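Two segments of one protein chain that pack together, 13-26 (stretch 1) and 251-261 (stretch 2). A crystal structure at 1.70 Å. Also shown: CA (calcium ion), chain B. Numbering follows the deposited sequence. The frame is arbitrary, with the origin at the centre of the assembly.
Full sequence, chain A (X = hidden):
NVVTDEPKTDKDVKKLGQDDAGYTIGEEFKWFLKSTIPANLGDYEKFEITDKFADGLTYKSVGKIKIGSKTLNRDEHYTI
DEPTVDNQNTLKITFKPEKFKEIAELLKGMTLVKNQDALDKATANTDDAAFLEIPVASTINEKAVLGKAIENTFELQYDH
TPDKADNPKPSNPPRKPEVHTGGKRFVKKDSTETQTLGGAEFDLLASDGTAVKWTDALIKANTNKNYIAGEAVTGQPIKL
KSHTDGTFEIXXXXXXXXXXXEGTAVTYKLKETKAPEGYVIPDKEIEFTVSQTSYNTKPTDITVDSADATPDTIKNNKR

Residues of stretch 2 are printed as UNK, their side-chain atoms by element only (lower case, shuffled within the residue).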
# COMPACT_ATOMS: atom_id res chain seq x y z
N VAL A 13 -3.92 -3.37 7.69
CA VAL A 13 -4.01 -2.57 6.48
C VAL A 13 -5.40 -2.71 5.89
O VAL A 13 -6.05 -3.76 6.04
CB VAL A 13 -2.95 -2.98 5.44
CG1 VAL A 13 -3.23 -4.38 4.86
CG2 VAL A 13 -2.79 -1.91 4.36
N LYS A 14 -5.83 -1.64 5.22
CA LYS A 14 -7.10 -1.54 4.47
C LYS A 14 -8.29 -1.29 5.38
O LYS A 14 -9.04 -0.32 5.19
CB LYS A 14 -7.33 -2.73 3.50
CG LYS A 14 -8.52 -2.55 2.50
CD LYS A 14 -8.43 -3.59 1.37
CE LYS A 14 -9.54 -3.40 0.37
NZ LYS A 14 -9.39 -4.36 -0.78
N LYS A 15 -8.49 -2.17 6.36
CA LYS A 15 -9.51 -1.99 7.38
C LYS A 15 -9.09 -2.78 8.61
O LYS A 15 -8.20 -3.64 8.54
CB LYS A 15 -10.86 -2.51 6.88
CG LYS A 15 -10.88 -4.03 6.65
CD LYS A 15 -12.08 -4.46 5.80
CE LYS A 15 -12.21 -5.98 5.79
NZ LYS A 15 -13.20 -6.39 4.72
N LEU A 16 -9.77 -2.52 9.72
CA LEU A 16 -9.51 -3.30 10.93
C LEU A 16 -9.78 -4.77 10.71
O LEU A 16 -10.86 -5.16 10.21
CB LEU A 16 -10.35 -2.79 12.11
CG LEU A 16 -9.92 -1.41 12.64
CD1 LEU A 16 -10.93 -0.93 13.68
CD2 LEU A 16 -8.52 -1.50 13.26
N GLY A 17 -8.78 -5.58 11.05
CA GLY A 17 -8.90 -7.03 10.98
C GLY A 17 -8.27 -7.62 9.73
O GLY A 17 -8.21 -8.86 9.60
N GLN A 18 -7.77 -6.77 8.83
CA GLN A 18 -7.17 -7.25 7.57
C GLN A 18 -5.66 -7.03 7.60
O GLN A 18 -5.21 -5.98 8.04
CB GLN A 18 -7.82 -6.56 6.36
CG GLN A 18 -7.27 -7.07 4.99
CD GLN A 18 -8.17 -6.79 3.78
OE1 GLN A 18 -7.79 -7.09 2.64
NE2 GLN A 18 -9.34 -6.23 4.01
N ASP A 19 -4.89 -8.02 7.11
CA ASP A 19 -3.44 -7.95 7.16
C ASP A 19 -2.74 -7.98 5.80
O ASP A 19 -1.51 -7.86 5.73
CB ASP A 19 -2.88 -9.07 8.05
CG ASP A 19 -3.27 -8.91 9.52
OD1 ASP A 19 -3.01 -7.82 10.06
OD2 ASP A 19 -3.84 -9.86 10.12
N ASP A 20 -3.51 -8.13 4.72
CA ASP A 20 -2.90 -8.26 3.39
C ASP A 20 -3.81 -7.60 2.38
O ASP A 20 -5.02 -7.84 2.38
CB ASP A 20 -2.79 -9.75 3.02
CG ASP A 20 -1.85 -10.51 3.94
OD1 ASP A 20 -0.62 -10.48 3.70
OD2 ASP A 20 -2.36 -11.16 4.90
N ALA A 21 -3.22 -6.79 1.51
CA ALA A 21 -3.99 -6.09 0.49
C ALA A 21 -3.14 -5.75 -0.72
O ALA A 21 -1.94 -5.53 -0.60
CB ALA A 21 -4.62 -4.82 1.05
N GLY A 22 -3.80 -5.69 -1.88
CA GLY A 22 -3.13 -5.33 -3.13
C GLY A 22 -3.66 -4.01 -3.68
O GLY A 22 -4.88 -3.75 -3.65
N TYR A 23 -2.75 -3.18 -4.18
CA TYR A 23 -3.10 -1.83 -4.65
C TYR A 23 -2.35 -1.44 -5.89
O TYR A 23 -1.26 -1.92 -6.15
CB TYR A 23 -2.81 -0.78 -3.57
CG TYR A 23 -3.69 -0.86 -2.37
CD1 TYR A 23 -5.00 -0.40 -2.42
CD2 TYR A 23 -3.22 -1.41 -1.17
CE1 TYR A 23 -5.84 -0.47 -1.30
CE2 TYR A 23 -4.04 -1.48 -0.05
CZ TYR A 23 -5.35 -1.03 -0.13
OH TYR A 23 -6.16 -1.10 0.98
N THR A 24 -2.97 -0.54 -6.65
CA THR A 24 -2.30 0.14 -7.74
C THR A 24 -1.45 1.26 -7.15
O THR A 24 -1.85 1.90 -6.17
CB THR A 24 -3.36 0.67 -8.72
OG1 THR A 24 -3.97 -0.45 -9.36
CG2 THR A 24 -2.77 1.60 -9.79
N ILE A 25 -0.27 1.46 -7.72
CA ILE A 25 0.65 2.52 -7.28
C ILE A 25 -0.08 3.86 -7.30
O ILE A 25 -0.78 4.18 -8.26
CB ILE A 25 1.92 2.57 -8.16
CG1 ILE A 25 2.86 1.42 -7.75
CG2 ILE A 25 2.61 3.96 -8.05
CD1 ILE A 25 4.18 1.32 -8.57
N GLY A 26 0.04 4.63 -6.22
CA GLY A 26 -0.64 5.92 -6.13
C GLY A 26 -2.02 5.92 -5.51
O GLY A 26 -2.56 6.98 -5.16
N UNK A 251 3.64 -0.82 -15.13
CA UNK A 251 4.13 -1.08 -13.77
C UNK A 251 3.20 -0.47 -12.74
O UNK A 251 2.81 0.70 -12.84
n UNK A 251 10.07 -1.29 -13.04
c UNK A 251 6.56 -1.07 -14.59
c UNK A 251 8.58 -1.41 -13.14
c UNK A 251 5.55 -0.53 -13.58
c UNK A 251 7.99 -0.62 -14.29
N UNK A 252 2.83 -1.28 -11.75
CA UNK A 252 2.11 -0.75 -10.60
C UNK A 252 0.61 -0.92 -10.61
O UNK A 252 -0.12 -0.06 -10.13
N UNK A 253 0.12 -2.03 -11.17
CA UNK A 253 -1.30 -2.35 -11.06
C UNK A 253 -1.61 -3.34 -9.95
O UNK A 253 -0.87 -4.30 -9.73
c UNK A 253 -1.83 -2.92 -12.38
c UNK A 253 -2.04 -2.86 -14.84
c UNK A 253 -1.63 -2.04 -13.61
c UNK A 253 -2.42 -0.71 -13.53
N UNK A 254 -2.75 -3.13 -9.29
CA UNK A 254 -3.18 -4.02 -8.21
C UNK A 254 -3.35 -5.46 -8.67
O UNK A 254 -3.80 -5.71 -9.77
c UNK A 254 -4.51 -3.53 -7.61
N UNK A 255 -2.99 -6.40 -7.80
CA UNK A 255 -3.40 -7.80 -7.96
C UNK A 255 -3.55 -8.31 -6.53
O UNK A 255 -3.12 -7.63 -5.58
o UNK A 255 2.15 -9.77 -5.52
c UNK A 255 -2.36 -8.61 -8.77
c UNK A 255 -0.97 -10.21 -7.38
c UNK A 255 -0.18 -7.96 -7.66
c UNK A 255 0.92 -8.24 -6.86
c UNK A 255 -1.13 -8.94 -7.94
c UNK A 255 1.06 -9.52 -6.31
c UNK A 255 0.12 -10.50 -6.56
N UNK A 256 -4.15 -9.49 -6.36
CA UNK A 256 -4.34 -10.05 -5.01
C UNK A 256 -4.91 -8.99 -4.05
O UNK A 256 -4.37 -8.74 -2.97
c UNK A 256 -3.03 -10.66 -4.49
N UNK A 257 -6.00 -8.37 -4.48
CA UNK A 257 -6.60 -7.22 -3.82
C UNK A 257 -6.89 -7.48 -2.33
O UNK A 257 -6.58 -6.63 -1.47
c UNK A 257 -7.50 -6.25 -5.98
c UNK A 257 -8.68 -5.74 -3.81
c UNK A 257 -7.89 -6.78 -4.58
N UNK A 258 -7.47 -8.65 -2.04
CA UNK A 258 -7.76 -9.07 -0.66
C UNK A 258 -7.07 -10.40 -0.32
O UNK A 258 -7.70 -11.34 0.18
o UNK A 258 -10.91 -7.67 -1.31
c UNK A 258 -9.97 -7.86 -0.51
o UNK A 258 -9.55 -6.98 0.28
c UNK A 258 -9.28 -9.19 -0.49
N UNK A 259 -5.78 -10.46 -0.60
CA UNK A 259 -5.01 -11.68 -0.38
C UNK A 259 -3.55 -11.30 -0.19
O UNK A 259 -3.18 -10.12 -0.31
c UNK A 259 -5.18 -12.65 -1.56
N UNK A 260 -2.72 -12.29 0.14
CA UNK A 260 -1.29 -12.01 0.32
C UNK A 260 -0.59 -11.83 -1.02
O UNK A 260 -1.24 -11.87 -2.08
c UNK A 260 -0.54 -14.43 0.59
c UNK A 260 -0.62 -13.06 1.22
n UNK A 260 -0.34 -15.44 1.43
o UNK A 260 -0.61 -14.60 -0.63
N UNK A 261 0.72 -11.60 -0.99
CA UNK A 261 1.48 -11.25 -2.19
C UNK A 261 1.56 -12.40 -3.22
O UNK A 261 1.89 -12.16 -4.38
c UNK A 261 2.88 -10.74 -1.83
CA CA B . -2.67 -7.07 12.22
O HOH W 1 -6.87 -3.49 -1.69
O HOH W 2 -11.55 -5.47 2.52
O HOH W 3 -3.95 -9.03 12.71
O HOH W 4 -0.73 -8.33 11.72

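Position 251 carries four carbons in an unbranched row ending in nitrogen, the mark of lysine. The end of Lys251 leads away from stretch 1, and its NZ is hydrogen-bonded elsewhere in the structure.

Position 252 has no side-chain atoms and is glycine. Its phi/psi of 99/34° would jam a CB against the preceding carbonyl, and an ideal CB would also lie 2.7 Å from Ile25 CD1. The O of Gly252 accepts a hydrogen bond from Ile25 N (2.9 Å, 158° at the hydrogen).

Position 253 has four carbons forked at the second, which identifies leucine. The CA-to-CB bond of Leu253 points away from stretch 1.

At position 254 a single carbon defines alanine. The CB of Ala254 points toward stretch 1 and lies 3.5 Å from Tyr23 C, while its N donates to Thr24 OG1 (2.9 Å, 153°).

Position 255 shows one carbon followed by a six-carbon ring bearing an oxygen: tyrosine. The CA-to-CB bond of Tyr255 points away from stretch 1, and its side chain comes no nearer than 6.0 Å; its OH donates to the O of position 261 at 2.7 Å. Tyr255 O faces Gly22 CA at 3.4 Å, 169° at H.

Position 256 again has one carbon, hence alanine. Ala256 O is 3.3 Å from Gly22 N, but the poor angle excludes a hydrogen bond.

Position 257 has one carbon carrying two more, the beta-branched pattern of valine. Val257 O receives Gly22 N at 3.0 Å and 163°, and Val257 CG1 approaches Lys14 NZ to 3.4 Å.

At position 258, two carbons, the second bearing two oxygens, give aspartate. Asp258 OD1 forms a salt bridge with Lys14 NZ at 2.8 Å.

Position 259 has one carbon, so it is alanine; Ala259 O meets Asp20 CB at 3.4 Å.

Position 260 has two carbons, the second bearing one oxygen and one nitrogen: asparagine. Asn260 CB lies 3.6 Å from Asp20 OD1.

Position 261, with one carbon, is alanine; Ala261 makes no contact with stretch 1 within 4.5 Å.

The contact is thus largely backbone-led. Three hydrogen bonds, from Gly22 N, Ala254 N and Ile25 N, fix the register, which runs antiparallel. Gly22 permits the close approach, since an ideal CB there would sit 1.9 Å from Tyr255 O. The Lys14–Asp258 salt bridge fastens one edge, where water 1 accepts from Lys14 NZ (2.8 Å) and donates to Gly22 O (2.8 Å) and Val257 O (3.2 Å). Together the stretches bury 587 Å².

Stretch 2 (251-261) KGLAYAVDANA
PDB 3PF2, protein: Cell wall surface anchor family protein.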